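Uncharacterized protein (Novosphingobium aromaticivorans, PDB 2RFR) is of unknown function but belongs to the SnoaL-like family of the NTF2 superfamily, whose cystatin-like fold curls a sheet round a pocket that may bind a small molecule. Local coordinates at residues V92-V104 with V118-W132. Sequence-based numbering, arbitrary orientation.
Sequences VEGDTATARCHSV and VSANRWTFRRTPAGW
Ala97 and Ala99 meet Phe125, their neighbour on the antiparallel hairpin, and Ala97 also meets Trp132, which reaches in from strand 131-141. Ala99 CB sits at the edge of the Phe125 ring, 3.8 Å from CE1, and Ala97 CB lies 3.8 Å from Trp132 CZ3; alanine probably suits both places because the rings of Phe125 and Trp132 pack close against the methyls. Ala97, Ala99, Cys101 and Ser103 form hydrogen-bonded pairs with Phe125, Trp123, Asn121 and Ser119, and all eight side chains lie on one face of the sheet. Further along, Cys101 SG approaches Trp123 obliquely, 3.8 Å from NE1, a buried indole nitrogen that has no hydrogen-bond partner. Polar side chains take over beyond it. Ser103 OG, set between its backbone N and carbonyl carbon (chi1 62°), receives a nearly straight bond from Asn121 ND2 at 2.9 Å, in the amide plane, while Asn121 OD1 is held by Arg137 and Asn139.

At the other end, Arg127 bends at chi3 (-54°) and grips the turn between strands: NE meets Asp95 OD1 at 2.8 Å in a salt bridge, from the anti side but well out of the carboxylate plane, the two planar groups being nearly perpendicular, and NH2 donates to Gly94 O at 3.0 Å. Trp132 CZ2 lies 3.5 Å above one face of the guanidinium, toward its rim, and so restricts its rotation. A leucine in place of Arg127 would probably leave the Asp95 carboxylate without its charged mate and Gly94 O without this donor.

Helix 5-33 covers the alanine and phenylalanine face through Ile21, Leu24 and Ile25, and its Asp17 takes both Arg127 NH1 and Trp132 NE1. Across the opposite face runs helix 146-152, packed on Ala120, while strands 81-93 and 131-141 flank the hairpin in the curved sheet of the NTF2-like fold.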
loop_
_atom_site.group_PDB
_atom_site.type_symbol
_atom_site.label_atom_id
_atom_site.label_comp_id
_atom_site.label_asym_id
_atom_site.label_seq_id
_atom_site.Cartn_x
_atom_site.Cartn_y
_atom_site.Cartn_z
ATOM N N VAL A 92 3.994 3.511 17.121
ATOM C CA VAL A 92 4.145 2.618 18.246
ATOM C C VAL A 92 4.544 3.398 19.481
ATOM O O VAL A 92 5.444 4.240 19.425
ATOM C CB VAL A 92 5.188 1.537 17.925
ATOM C CG1 VAL A 92 5.432 0.607 19.127
ATOM C CG2 VAL A 92 4.819 0.784 16.643
ATOM N N GLU A 93 3.886 3.112 20.589
ATOM C CA GLU A 93 4.203 3.681 21.882
ATOM C C GLU A 93 4.247 2.545 22.900
ATOM O O GLU A 93 3.248 2.169 23.458
ATOM C CB GLU A 93 3.145 4.703 22.272
ATOM C CG GLU A 93 3.104 5.911 21.350
ATOM N N GLY A 94 5.427 2.008 23.116
ATOM C CA GLY A 94 5.571 0.927 24.065
ATOM C C GLY A 94 4.942 -0.353 23.627
ATOM O O GLY A 94 5.395 -0.976 22.703
ATOM N N ASP A 95 3.866 -0.731 24.307
ATOM C CA ASP A 95 3.121 -1.959 24.046
ATOM C C ASP A 95 1.782 -1.668 23.360
ATOM O O ASP A 95 0.966 -2.569 23.274
ATOM C CB ASP A 95 2.901 -2.737 25.342
ATOM C CG ASP A 95 4.187 -3.206 25.978
ATOM O OD1 ASP A 95 5.142 -3.491 25.219
ATOM O OD2 ASP A 95 4.231 -3.295 27.228
ATOM N N THR A 96 1.574 -0.435 22.930
ATOM C CA THR A 96 0.367 -0.061 22.157
ATOM C C THR A 96 0.800 0.588 20.852
ATOM O O THR A 96 1.942 1.008 20.704
ATOM C CB THR A 96 -0.559 0.844 22.950
ATOM O OG1 THR A 96 0.071 2.095 23.194
ATOM C CG2 THR A 96 -1.105 0.147 24.263
ATOM N N ALA A 97 -0.150 0.711 19.939
ATOM C CA ALA A 97 0.110 1.366 18.679
ATOM C C ALA A 97 -1.218 1.835 18.093
ATOM O O ALA A 97 -2.285 1.347 18.434
ATOM C CB ALA A 97 0.792 0.414 17.677
ATOM N N THR A 98 -1.064 2.779 17.170
ATOM C CA THR A 98 -2.189 3.347 16.388
ATOM C C THR A 98 -1.827 3.382 14.915
ATOM O O THR A 98 -0.679 3.727 14.585
ATOM C CB THR A 98 -2.508 4.786 16.880
ATOM O OG1 THR A 98 -2.714 4.775 18.311
ATOM C CG2 THR A 98 -3.788 5.358 16.214
ATOM N N ALA A 99 -2.784 3.087 14.036
ATOM C CA ALA A 99 -2.536 3.206 12.609
ATOM C C ALA A 99 -3.710 3.916 11.994
ATOM O O ALA A 99 -4.847 3.819 12.452
ATOM C CB ALA A 99 -2.381 1.823 11.961
ATOM N N ARG A 100 -3.475 4.610 10.900
ATOM C CA ARG A 100 -4.508 5.211 10.088
ATOM C C ARG A 100 -4.283 4.825 8.637
ATOM O O ARG A 100 -3.146 4.785 8.176
ATOM C CB ARG A 100 -4.502 6.726 10.235
ATOM C CG ARG A 100 -4.927 7.236 11.624
ATOM C CD ARG A 100 -4.469 8.669 11.825
ATOM N NE ARG A 100 -3.036 8.763 12.153
ATOM C CZ ARG A 100 -2.173 9.672 11.671
ATOM N NH1 ARG A 100 -2.538 10.631 10.841
ATOM N NH2 ARG A 100 -0.892 9.620 12.022
ATOM N N CYS A 101 -5.373 4.546 7.922
ATOM C CA CYS A 101 -5.294 4.175 6.518
ATOM C C CYS A 101 -6.665 4.490 5.884
ATOM O O CYS A 101 -7.640 4.727 6.543
ATOM C CB CYS A 101 -4.895 2.719 6.296
ATOM S SG CYS A 101 -6.089 1.471 6.837
ATOM N N HIS A 102 -6.637 4.415 4.578
ATOM C CA HIS A 102 -7.859 4.463 3.785
ATOM C C HIS A 102 -8.267 3.062 3.442
ATOM O O HIS A 102 -7.429 2.153 3.316
ATOM C CB HIS A 102 -7.631 5.227 2.494
ATOM C CG HIS A 102 -7.245 6.650 2.660
ATOM N ND1 HIS A 102 -5.932 7.071 2.657
ATOM C CD2 HIS A 102 -7.985 7.748 2.844
ATOM C CE1 HIS A 102 -5.918 8.396 2.786
ATOM N NE2 HIS A 102 -7.158 8.831 2.921
ATOM N N SER A 103 -9.547 2.848 3.182
ATOM C CA SER A 103 -10.024 1.592 2.594
ATOM C C SER A 103 -11.053 1.874 1.517
ATOM O O SER A 103 -11.847 2.801 1.633
ATOM C CB SER A 103 -10.565 0.671 3.685
ATOM O OG SER A 103 -11.681 1.210 4.386
ATOM N N VAL A 104 -10.994 1.090 0.476
ATOM C CA VAL A 104 -11.973 1.119 -0.588
ATOM C C VAL A 104 -12.533 -0.280 -0.740
ATOM O O VAL A 104 -11.751 -1.232 -0.851
ATOM C CB VAL A 104 -11.367 1.624 -1.935
ATOM C CG1 VAL A 104 -12.426 1.610 -3.039
ATOM C CG2 VAL A 104 -10.745 2.999 -1.732
ATOM N N VAL A 118 -15.740 4.213 0.141
ATOM C CA VAL A 118 -14.406 4.802 0.335
ATOM C C VAL A 118 -14.416 5.367 1.740
ATOM O O VAL A 118 -15.313 6.133 2.073
ATOM C CB VAL A 118 -14.123 5.913 -0.681
ATOM C CG1 VAL A 118 -12.810 6.580 -0.397
ATOM C CG2 VAL A 118 -14.193 5.378 -2.118
ATOM N N SER A 119 -13.452 4.935 2.561
ATOM C CA SER A 119 -13.500 5.159 4.004
ATOM C C SER A 119 -12.176 5.521 4.595
ATOM O O SER A 119 -11.100 5.152 4.083
ATOM C CB SER A 119 -13.991 3.902 4.697
ATOM O OG SER A 119 -15.291 3.497 4.195
ATOM N N ALA A 120 -12.254 6.214 5.726
ATOM C CA ALA A 120 -11.138 6.363 6.663
ATOM C C ALA A 120 -11.171 5.281 7.682
ATOM O O ALA A 120 -12.251 4.805 8.073
ATOM C CB ALA A 120 -11.308 7.699 7.351
ATOM N N ASN A 121 -9.989 4.906 8.194
ATOM C CA ASN A 121 -9.903 3.952 9.290
ATOM C C ASN A 121 -8.863 4.412 10.284
ATOM O O ASN A 121 -7.777 4.834 9.916
ATOM C CB ASN A 121 -9.420 2.565 8.828
ATOM C CG ASN A 121 -10.277 1.937 7.791
ATOM O OD1 ASN A 121 -11.125 1.133 8.102
ATOM N ND2 ASN A 121 -10.151 2.382 6.538
ATOM N N ARG A 122 -9.185 4.208 11.548
ATOM C CA ARG A 122 -8.253 4.303 12.640
ATOM C C ARG A 122 -8.259 3.004 13.401
ATOM O O ARG A 122 -9.310 2.510 13.801
ATOM C CB ARG A 122 -8.657 5.430 13.612
ATOM C CG ARG A 122 -7.587 5.627 14.694
ATOM C CD ARG A 122 -8.002 6.704 15.625
ATOM N NE ARG A 122 -7.827 7.983 15.006
ATOM C CZ ARG A 122 -7.155 8.993 15.525
ATOM N NH1 ARG A 122 -6.547 8.886 16.701
ATOM N NH2 ARG A 122 -7.125 10.137 14.862
ATOM N N TRP A 123 -7.073 2.439 13.590
ATOM C CA TRP A 123 -6.877 1.158 14.268
ATOM C C TRP A 123 -6.024 1.382 15.497
ATOM O O TRP A 123 -5.088 2.170 15.458
ATOM C CB TRP A 123 -6.113 0.221 13.377
ATOM C CG TRP A 123 -6.671 -0.243 12.088
ATOM C CD1 TRP A 123 -6.794 0.475 10.934
ATOM C CD2 TRP A 123 -7.055 -1.584 11.766
ATOM N NE1 TRP A 123 -7.241 -0.339 9.944
ATOM C CE2 TRP A 123 -7.370 -1.618 10.394
ATOM C CE3 TRP A 123 -7.155 -2.751 12.488
ATOM C CZ2 TRP A 123 -7.776 -2.769 9.765
ATOM C CZ3 TRP A 123 -7.530 -3.912 11.849
ATOM C CH2 TRP A 123 -7.801 -3.919 10.498
ATOM N N THR A 124 -6.315 0.676 16.560
ATOM C CA THR A 124 -5.453 0.563 17.722
ATOM C C THR A 124 -5.046 -0.867 17.906
ATOM O O THR A 124 -5.776 -1.791 17.539
ATOM C CB THR A 124 -6.093 1.113 18.945
ATOM O OG1 THR A 124 -7.228 0.340 19.259
ATOM C CG2 THR A 124 -6.475 2.575 18.844
ATOM N N PHE A 125 -3.861 -1.058 18.504
ATOM C CA PHE A 125 -3.255 -2.377 18.667
ATOM C C PHE A 125 -2.629 -2.478 20.038
ATOM O O PHE A 125 -2.254 -1.482 20.653
ATOM C CB PHE A 125 -2.164 -2.615 17.618
ATOM C CG PHE A 125 -2.596 -2.442 16.201
ATOM C CD1 PHE A 125 -2.581 -1.217 15.641
ATOM C CD2 PHE A 125 -3.080 -3.484 15.458
ATOM C CE1 PHE A 125 -3.004 -1.029 14.335
ATOM C CE2 PHE A 125 -3.529 -3.322 14.136
ATOM C CZ PHE A 125 -3.508 -2.061 13.598
ATOM N N ARG A 126 -2.407 -3.715 20.452
ATOM C CA ARG A 126 -1.569 -3.946 21.623
ATOM C C ARG A 126 -0.738 -5.181 21.467
ATOM O O ARG A 126 -1.065 -6.102 20.766
ATOM C CB ARG A 126 -2.367 -3.929 22.884
ATOM C CG ARG A 126 -3.167 -5.077 23.142
ATOM C CD ARG A 126 -3.580 -4.997 24.645
ATOM N NE ARG A 126 -4.434 -6.105 24.908
ATOM C CZ ARG A 126 -5.762 -6.080 25.036
ATOM N NH1 ARG A 126 -6.469 -4.950 25.002
ATOM N NH2 ARG A 126 -6.360 -7.236 25.262
ATOM N N ARG A 127 0.381 -5.160 22.169
ATOM C CA ARG A 127 1.297 -6.284 22.169
ATOM C C ARG A 127 0.722 -7.315 23.097
ATOM O O ARG A 127 0.557 -7.036 24.251
ATOM C CB ARG A 127 2.673 -5.821 22.678
ATOM C CG ARG A 127 3.768 -6.870 22.485
ATOM C CD ARG A 127 5.028 -6.480 23.311
ATOM N NE ARG A 127 5.498 -5.119 23.006
ATOM C CZ ARG A 127 6.197 -4.810 21.899
ATOM N NH1 ARG A 127 6.599 -5.741 21.009
ATOM N NH2 ARG A 127 6.568 -3.554 21.689
ATOM N N THR A 128 0.536 -8.515 22.659
ATOM C CA THR A 128 0.068 -9.611 23.499
ATOM C C THR A 128 1.171 -10.624 23.551
ATOM O O THR A 128 2.105 -10.563 22.774
ATOM C CB THR A 128 -1.192 -10.290 22.904
ATOM O OG1 THR A 128 -0.842 -11.203 21.843
ATOM C CG2 THR A 128 -2.240 -9.250 22.435
ATOM N N PRO A 129 1.045 -11.620 24.440
ATOM C CA PRO A 129 2.075 -12.666 24.457
ATOM C C PRO A 129 2.230 -13.435 23.158
ATOM O O PRO A 129 3.311 -13.991 22.916
ATOM C CB PRO A 129 1.627 -13.573 25.620
ATOM C CG PRO A 129 0.868 -12.681 26.521
ATOM C CD PRO A 129 0.118 -11.731 25.579
ATOM N N ALA A 130 1.206 -13.446 22.307
ATOM C CA ALA A 130 1.231 -14.149 21.039
ATOM C C ALA A 130 1.516 -13.185 19.862
ATOM O O ALA A 130 1.397 -13.591 18.701
ATOM C CB ALA A 130 -0.081 -14.801 20.799
ATOM N N GLY A 131 1.869 -11.938 20.160
ATOM C CA GLY A 131 2.149 -10.943 19.121
ATOM C C GLY A 131 1.189 -9.781 19.142
ATOM O O GLY A 131 0.254 -9.707 19.931
ATOM N N TRP A 132 1.416 -8.843 18.255
ATOM C CA TRP A 132 0.526 -7.711 18.132
ATOM C C TRP A 132 -0.850 -8.177 17.659
ATOM O O TRP A 132 -0.966 -9.028 16.792
ATOM C CB TRP A 132 1.116 -6.703 17.154
ATOM C CG TRP A 132 2.249 -5.937 17.728
ATOM C CD1 TRP A 132 3.607 -6.238 17.636
ATOM C CD2 TRP A 132 2.176 -4.735 18.485
ATOM N NE1 TRP A 132 4.331 -5.297 18.293
ATOM C CE2 TRP A 132 3.498 -4.350 18.810
ATOM C CE3 TRP A 132 1.132 -3.930 18.925
ATOM C CZ2 TRP A 132 3.769 -3.210 19.540
ATOM C CZ3 TRP A 132 1.398 -2.785 19.641
ATOM C CH2 TRP A 132 2.709 -2.444 19.965
#